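Local coordinates for cutm, flavoprotein of carbon monoxide dehydrogenase (Hydrogenophaga pseudoflava, PDB 1FFV), which binds FAD as the flavoprotein subunit of carbon monoxide dehydrogenase and probably passes on electrons released by the oxidation of carbon monoxide, at residues F175-K185 / A196-K204. Numbering follows the deposited sequence.
Sequences FAQGTGWAYEK and AGCAVVMRK. With FAD (flavin-adenine dinucleotide), chain J.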
ATOM      1  N   PHE C 175     -58.297   9.740  26.187  1.00 30.38           N
ATOM      2  CA  PHE C 175     -59.326  10.333  25.350  1.00 30.93           C
ATOM      3  C   PHE C 175     -60.655   9.669  25.668  1.00 31.68           C
ATOM      4  O   PHE C 175     -60.734   8.440  25.772  1.00 31.56           O
ATOM      5  CB  PHE C 175     -59.020  10.093  23.864  1.00 30.51           C
ATOM      6  CG  PHE C 175     -57.989  11.024  23.279  1.00 30.35           C
ATOM      7  CD1 PHE C 175     -57.257  11.896  24.087  1.00 30.03           C
ATOM      8  CD2 PHE C 175     -57.745  11.018  21.906  1.00 29.53           C
ATOM      9  CE1 PHE C 175     -56.300  12.743  23.530  1.00 30.06           C
ATOM     10  CE2 PHE C 175     -56.793  11.860  21.345  1.00 29.43           C
ATOM     11  CZ  PHE C 175     -56.068  12.724  22.157  1.00 29.72           C
ATOM     12  N   ALA C 176     -61.691  10.477  25.854  1.00 32.74           N
ATOM     13  CA  ALA C 176     -63.016   9.932  26.111  1.00 33.71           C
ATOM     14  C   ALA C 176     -63.483   9.368  24.766  1.00 34.42           C
ATOM     15  O   ALA C 176     -63.108   9.890  23.712  1.00 34.31           O
ATOM     16  CB  ALA C 176     -63.957  11.027  26.596  1.00 33.18           C
ATOM     17  N   GLN C 177     -64.248   8.277  24.797  1.00 35.45           N
ATOM     18  CA  GLN C 177     -64.749   7.651  23.568  1.00 36.25           C
ATOM     19  C   GLN C 177     -65.403   8.663  22.613  1.00 36.59           C
ATOM     20  O   GLN C 177     -66.291   9.429  23.005  1.00 36.90           O
ATOM     21  CB  GLN C 177     -65.732   6.521  23.912  1.00 36.76           C
ATOM     22  N   GLY C 178     -64.932   8.675  21.368  1.00 36.50           N
ATOM     23  CA  GLY C 178     -65.465   9.591  20.373  1.00 36.14           C
ATOM     24  C   GLY C 178     -64.705  10.905  20.251  1.00 36.17           C
ATOM     25  O   GLY C 178     -65.151  11.824  19.558  1.00 36.28           O
ATOM     26  N   THR C 179     -63.566  11.010  20.930  1.00 35.62           N
ATOM     27  CA  THR C 179     -62.758  12.222  20.865  1.00 35.17           C
ATOM     28  C   THR C 179     -62.107  12.392  19.495  1.00 34.82           C
ATOM     29  O   THR C 179     -61.516  11.455  18.961  1.00 34.91           O
ATOM     30  CB  THR C 179     -61.650  12.211  21.927  1.00 35.09           C
ATOM     31  OG1 THR C 179     -62.243  12.261  23.227  1.00 35.59           O
ATOM     32  CG2 THR C 179     -60.721  13.399  21.752  1.00 34.84           C
ATOM     33  N   GLY C 180     -62.259  13.581  18.922  1.00 34.26           N
ATOM     34  CA  GLY C 180     -61.657  13.876  17.636  1.00 33.60           C
ATOM     35  C   GLY C 180     -60.312  14.533  17.895  1.00 33.35           C
ATOM     36  O   GLY C 180     -60.119  15.169  18.942  1.00 33.38           O
ATOM     37  N   TRP C 181     -59.392  14.417  16.940  1.00 32.57           N
ATOM     38  CA  TRP C 181     -58.056  14.984  17.102  1.00 32.18           C
ATOM     39  C   TRP C 181     -57.352  15.212  15.772  1.00 31.90           C
ATOM     40  O   TRP C 181     -57.802  14.740  14.725  1.00 31.79           O
ATOM     41  CB  TRP C 181     -57.210  14.037  17.955  1.00 32.31           C
ATOM     42  CG  TRP C 181     -57.310  12.611  17.485  1.00 32.62           C
ATOM     43  CD1 TRP C 181     -58.273  11.696  17.828  1.00 32.64           C
ATOM     44  CD2 TRP C 181     -56.465  11.964  16.531  1.00 32.70           C
ATOM     45  NE1 TRP C 181     -58.080  10.524  17.138  1.00 33.19           N
ATOM     46  CE2 TRP C 181     -56.976  10.660  16.335  1.00 33.20           C
ATOM     47  CE3 TRP C 181     -55.328  12.361  15.816  1.00 32.89           C
ATOM     48  CZ2 TRP C 181     -56.386   9.746  15.449  1.00 33.31           C
ATOM     49  CZ3 TRP C 181     -54.741  11.454  14.936  1.00 33.45           C
ATOM     50  CH2 TRP C 181     -55.273  10.159  14.761  1.00 33.40           C
ATOM     51  N   ALA C 182     -56.217  15.902  15.829  1.00 31.26           N
ATOM     52  CA  ALA C 182     -55.434  16.170  14.635  1.00 31.07           C
ATOM     53  C   ALA C 182     -54.172  16.963  14.921  1.00 30.73           C
ATOM     54  O   ALA C 182     -54.098  17.704  15.899  1.00 30.76           O
ATOM     55  CB  ALA C 182     -56.283  16.917  13.600  1.00 30.72           C
ATOM     56  N   TYR C 183     -53.160  16.739  14.089  1.00 30.40           N
ATOM     57  CA  TYR C 183     -51.908  17.480  14.164  1.00 30.21           C
ATOM     58  C   TYR C 183     -51.492  17.765  12.731  1.00 30.50           C
ATOM     59  O   TYR C 183     -51.047  16.869  12.014  1.00 30.43           O
ATOM     60  CB  TYR C 183     -50.786  16.714  14.864  1.00 28.88           C
ATOM     61  CG  TYR C 183     -49.600  17.612  15.137  1.00 28.09           C
ATOM     62  CD1 TYR C 183     -49.778  18.833  15.795  1.00 27.73           C
ATOM     63  CD2 TYR C 183     -48.312  17.279  14.702  1.00 27.36           C
ATOM     64  CE1 TYR C 183     -48.715  19.705  16.012  1.00 27.13           C
ATOM     65  CE2 TYR C 183     -47.230  18.154  14.918  1.00 27.03           C
ATOM     66  CZ  TYR C 183     -47.449  19.365  15.575  1.00 27.35           C
ATOM     67  OH  TYR C 183     -46.424  20.252  15.805  1.00 26.95           O
ATOM     68  N   GLU C 184     -51.728  18.993  12.288  1.00 31.13           N
ATOM     69  CA  GLU C 184     -51.362  19.395  10.934  1.00 31.51           C
ATOM     70  C   GLU C 184     -50.016  20.093  11.011  1.00 31.55           C
ATOM     71  O   GLU C 184     -49.888  21.125  11.672  1.00 31.65           O
ATOM     72  CB  GLU C 184     -52.412  20.340  10.345  1.00 31.73           C
ATOM     73  CG  GLU C 184     -53.779  19.707  10.113  1.00 32.57           C
ATOM     74  CD  GLU C 184     -53.776  18.634   9.034  1.00 33.73           C
ATOM     75  OE1 GLU C 184     -53.164  18.841   7.960  1.00 33.75           O
ATOM     76  OE2 GLU C 184     -54.398  17.574   9.262  1.00 35.03           O
ATOM     77  N   LYS C 185     -49.016  19.521  10.347  1.00 31.37           N
ATOM     78  CA  LYS C 185     -47.672  20.090  10.349  1.00 31.39           C
ATOM     79  C   LYS C 185     -47.132  20.413   8.947  1.00 31.58           C
ATOM     80  O   LYS C 185     -46.934  19.519   8.116  1.00 31.38           O
ATOM     81  CB  LYS C 185     -46.721  19.141  11.097  1.00 31.15           C
ATOM     82  CG  LYS C 185     -45.247  19.502  11.051  1.00 30.00           C
ATOM     83  CD  LYS C 185     -44.435  18.425  11.770  1.00 29.75           C
ATOM     84  CE  LYS C 185     -42.940  18.731  11.784  1.00 28.88           C
ATOM     85  NZ  LYS C 185     -42.185  17.723  12.572  1.00 28.13           N
ATOM     86  N   ALA C 196     -45.016  25.739  10.521  1.00 27.71           N
ATOM     87  CA  ALA C 196     -46.184  26.071  11.313  1.00 27.08           C
ATOM     88  C   ALA C 196     -46.931  24.762  11.564  1.00 26.52           C
ATOM     89  O   ALA C 196     -46.923  23.868  10.723  1.00 26.48           O
ATOM     90  CB  ALA C 196     -47.070  27.056  10.574  1.00 26.71           C
ATOM     91  N   GLY C 197     -47.524  24.627  12.740  1.00 26.18           N
ATOM     92  CA  GLY C 197     -48.265  23.418  13.045  1.00 25.73           C
ATOM     93  C   GLY C 197     -49.395  23.705  14.014  1.00 25.65           C
ATOM     94  O   GLY C 197     -49.366  24.711  14.732  1.00 24.96           O
ATOM     95  N   CYS C 198     -50.407  22.843  14.017  1.00 25.61           N
ATOM     96  CA  CYS C 198     -51.539  23.011  14.916  1.00 26.01           C
ATOM     97  C   CYS C 198     -52.056  21.684  15.435  1.00 26.53           C
ATOM     98  O   CYS C 198     -52.379  20.775  14.661  1.00 26.69           O
ATOM     99  CB  CYS C 198     -52.683  23.773  14.249  1.00 25.78           C
ATOM    100  SG  CYS C 198     -54.223  23.808  15.247  1.00 26.15           S
ATOM    101  N   ALA C 199     -52.105  21.578  16.760  1.00 26.76           N
ATOM    102  CA  ALA C 199     -52.603  20.388  17.436  1.00 27.06           C
ATOM    103  C   ALA C 199     -54.013  20.692  17.934  1.00 27.38           C
ATOM    104  O   ALA C 199     -54.269  21.771  18.479  1.00 26.36           O
ATOM    105  CB  ALA C 199     -51.693  20.021  18.607  1.00 26.91           C
ATOM    106  N   VAL C 200     -54.921  19.741  17.729  1.00 28.32           N
ATOM    107  CA  VAL C 200     -56.313  19.883  18.145  1.00 29.24           C
ATOM    108  C   VAL C 200     -56.893  18.602  18.742  1.00 29.95           C
ATOM    109  O   VAL C 200     -56.635  17.500  18.258  1.00 29.94           O
ATOM    110  CB  VAL C 200     -57.225  20.266  16.940  1.00 29.36           C
ATOM    111  CG1 VAL C 200     -58.700  20.031  17.287  1.00 29.28           C
ATOM    112  CG2 VAL C 200     -57.024  21.717  16.552  1.00 29.14           C
ATOM    113  N   VAL C 201     -57.667  18.769  19.812  1.00 30.97           N
ATOM    114  CA  VAL C 201     -58.383  17.673  20.454  1.00 31.72           C
ATOM    115  C   VAL C 201     -59.773  18.268  20.667  1.00 32.84           C
ATOM    116  O   VAL C 201     -59.895  19.389  21.173  1.00 32.52           O
ATOM    117  CB  VAL C 201     -57.790  17.268  21.825  1.00 31.74           C
ATOM    118  CG1 VAL C 201     -58.596  16.119  22.414  1.00 30.99           C
ATOM    119  CG2 VAL C 201     -56.332  16.850  21.682  1.00 31.32           C
ATOM    120  N   MET C 202     -60.808  17.565  20.215  1.00 34.19           N
ATOM    121  CA  MET C 202     -62.171  18.064  20.370  1.00 36.03           C
ATOM    122  C   MET C 202     -63.226  16.979  20.565  1.00 37.24           C
ATOM    123  O   MET C 202     -63.037  15.823  20.180  1.00 37.80           O
ATOM    124  CB  MET C 202     -62.569  18.957  19.179  1.00 36.06           C
ATOM    125  CG  MET C 202     -62.951  18.220  17.901  1.00 36.65           C
ATOM    126  SD  MET C 202     -63.429  19.337  16.537  1.00 37.11           S
ATOM    127  CE  MET C 202     -65.035  19.621  16.916  1.00 37.74           C
ATOM    128  N   ARG C 203     -64.322  17.364  21.204  1.00 38.29           N
ATOM    129  CA  ARG C 203     -65.440  16.464  21.443  1.00 39.70           C
ATOM    130  C   ARG C 203     -66.676  17.082  20.817  1.00 40.54           C
ATOM    131  O   ARG C 203     -66.797  18.306  20.714  1.00 40.35           O
ATOM    132  CB  ARG C 203     -65.655  16.210  22.938  1.00 39.91           C
ATOM    133  CG  ARG C 203     -64.880  15.020  23.484  1.00 40.03           C
ATOM    134  CD  ARG C 203     -65.106  14.851  24.983  1.00 40.81           C
ATOM    135  NE  ARG C 203     -63.906  15.203  25.737  1.00 41.66           N
ATOM    136  CZ  ARG C 203     -63.877  16.000  26.801  1.00 41.64           C
ATOM    137  NH1 ARG C 203     -64.988  16.548  27.275  1.00 41.47           N
ATOM    138  NH2 ARG C 203     -62.711  16.287  27.361  1.00 42.19           N
ATOM    139  N   LYS C 204     -67.589  16.215  20.401  1.00 41.94           N
ATOM    140  CA  LYS C 204     -68.817  16.614  19.731  1.00 43.38           C
ATOM    141  C   LYS C 204     -70.053  16.207  20.529  1.00 44.46           C
ATOM    142  O   LYS C 204     -70.020  15.254  21.312  1.00 44.64           O
ATOM    143  CB  LYS C 204     -68.811  15.977  18.334  1.00 43.35           C
ATOM    144  CG  LYS C 204     -70.135  15.818  17.620  1.00 43.78           C
ATOM    145  CD  LYS C 204     -69.941  14.989  16.345  1.00 43.97           C
TER
HETATM  146  PA  FAD J1922     -31.714  15.807  24.917  1.00 29.21           P
HETATM  147  O1A FAD J1922     -30.954  15.314  26.078  1.00 29.41           O
HETATM  148  O2A FAD J1922     -31.082  15.975  23.730  1.00 30.00           O
HETATM  149  O5B FAD J1922     -32.201  17.136  25.391  1.00 29.44           O
HETATM  150  C5B FAD J1922     -32.950  17.242  26.585  1.00 30.73           C
HETATM  151  C4B FAD J1922     -32.910  18.697  27.032  1.00 30.24           C
HETATM  152  O4B FAD J1922     -33.903  18.744  28.102  1.00 29.94           O
HETATM  153  C3B FAD J1922     -31.674  19.139  27.770  1.00 30.34           C
HETATM  154  O3B FAD J1922     -31.592  20.487  28.066  1.00 29.91           O
HETATM  155  C2B FAD J1922     -31.741  18.182  28.940  1.00 29.66           C
HETATM  156  O2B FAD J1922     -30.845  18.554  29.930  1.00 30.02           O
HETATM  157  C1B FAD J1922     -33.176  18.317  29.344  1.00 29.68           C
HETATM  158  N9A FAD J1922     -33.870  17.094  29.706  1.00 29.29           N
HETATM  159  C8A FAD J1922     -33.969  15.938  28.973  1.00 28.92           C
HETATM  160  N7A FAD J1922     -34.684  14.999  29.587  1.00 29.07           N
HETATM  161  C5A FAD J1922     -35.060  15.571  30.776  1.00 28.88           C
HETATM  162  C6A FAD J1922     -35.862  15.066  31.881  1.00 28.68           C
HETATM  163  N6A FAD J1922     -36.388  13.872  31.926  1.00 28.45           N
HETATM  164  N1A FAD J1922     -36.022  15.949  32.907  1.00 29.19           N
HETATM  165  C2A FAD J1922     -35.497  17.195  32.900  1.00 28.87           C
HETATM  166  N3A FAD J1922     -34.759  17.741  31.936  1.00 29.60           N
HETATM  167  C4A FAD J1922     -34.571  16.892  30.884  1.00 29.04           C
HETATM  168  N1  FAD J1922     -38.167  17.318  17.411  1.00 29.93           N
HETATM  169  C2  FAD J1922     -39.421  17.596  17.088  1.00 29.80           C
HETATM  170  O2  FAD J1922     -40.240  17.809  17.919  1.00 30.34           O
HETATM  171  N3  FAD J1922     -39.869  17.660  15.746  1.00 29.58           N
HETATM  172  C4  FAD J1922     -39.017  17.435  14.699  1.00 29.96           C
HETATM  173  O4  FAD J1922     -39.439  17.495  13.561  1.00 30.70           O
HETATM  174  C4X FAD J1922     -37.635  17.134  15.034  1.00 30.09           C
HETATM  175  N5  FAD J1922     -36.757  16.907  14.052  1.00 29.50           N
HETATM  176  C5X FAD J1922     -35.477  16.628  14.415  1.00 29.49           C
HETATM  177  C6  FAD J1922     -34.571  16.395  13.379  1.00 28.92           C
HETATM  178  C7  FAD J1922     -33.268  16.108  13.629  1.00 29.44           C
HETATM  179  C7M FAD J1922     -32.312  15.865  12.486  1.00 29.82           C
HETATM  180  C8  FAD J1922     -32.792  16.032  14.985  1.00 29.34           C
HETATM  181  C8M FAD J1922     -31.346  15.716  15.291  1.00 28.68           C
HETATM  182  C9  FAD J1922     -33.688  16.258  16.040  1.00 29.43           C
HETATM  183  C9A FAD J1922     -35.016  16.552  15.760  1.00 29.73           C
HETATM  184  N10 FAD J1922     -35.978  16.796  16.782  1.00 29.77           N
HETATM  185  C10 FAD J1922     -37.251  17.080  16.445  1.00 29.94           C
HETATM  186  C1' FAD J1922     -35.553  16.701  18.218  1.00 30.05           C
HETATM  187  C2' FAD J1922     -35.781  15.420  19.147  1.00 30.24           C
HETATM  188  O2' FAD J1922     -37.099  15.450  18.667  1.00 30.18           O
HETATM  189  C3' FAD J1922     -35.139  16.299  20.203  1.00 31.08           C
HETATM  190  O3' FAD J1922     -34.499  15.012  20.036  1.00 31.07           O
HETATM  191  C4' FAD J1922     -35.110  15.874  21.656  1.00 30.88           C
HETATM  192  O4' FAD J1922     -35.636  17.226  21.457  1.00 30.48           O
HETATM  193  C5' FAD J1922     -34.413  16.600  22.812  1.00 30.09           C
HETATM  194  O5' FAD J1922     -34.952  15.182  23.354  1.00 29.13           O
HETATM  195  P   FAD J1922     -33.863  14.219  23.831  1.00 28.06           P
HETATM  196  O1P FAD J1922     -34.655  13.030  24.424  1.00 28.43           O
HETATM  197  O2P FAD J1922     -32.976  13.837  22.840  1.00 29.20           O
HETATM  198  O3P FAD J1922     -33.050  14.932  24.831  1.00 29.34           O
HETATM  199  O   HOH W   1     -61.262  13.452  25.394  1.00 29.16           O
HETATM  200  O   HOH W   2     -66.926  13.367  20.425  1.00 33.03           O
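Thr179 and Val201 meet through their CG2 and CG1 methyls, each anti to its own backbone N (chi1 of Val201 -180°). The two carbons lie 3.5 Å apart. Thr179 CG2 also sits over one face of the Phe175 ring, offset toward the rim. The Phe175 ring and the Val201 side chain come from opposite directions, with Phe175 CZ 4.2 Å from Val201 CG2. The hydroxyl of Thr179 turns back to the type II turn from Ala176 to Thr179. There OG1 donates to Ala176 O at 2.6 Å. A water donates to Thr179 OG1 and accepts from Ala176 N and Arg203 NE, bridging the turn to the second strand. A valine here would probably leave Ala176 O without its hydroxyl donor and the water without the acceptor that ties it to the turn.

Beyond the turn, strands 180-185 and 196-204 run antiparallel at 169°. Gly180 and Met202, Ala182 and Val200, and Glu184 and Cys198 each exchange two backbone hydrogen bonds. The straightest is Met202 N to Gly180 O, 2.8 Å long. Between these pairs, Tyr183 lays CD1 against Ala199 CB at 3.6 Å, and its OH bonds to Asp124 and Thr217. Val200 and Met202 face helix 264-285. Lys185 is fully extended, and NZ donates to FAD O4 at 2.9 Å. NZ also makes a salt bridge with Asp124 and a hydrogen bond to Leu100 O. This is a beta hairpin at the edge of the antiparallel sheet of the C-terminal domain, with its Lys185 end in the flavin pocket.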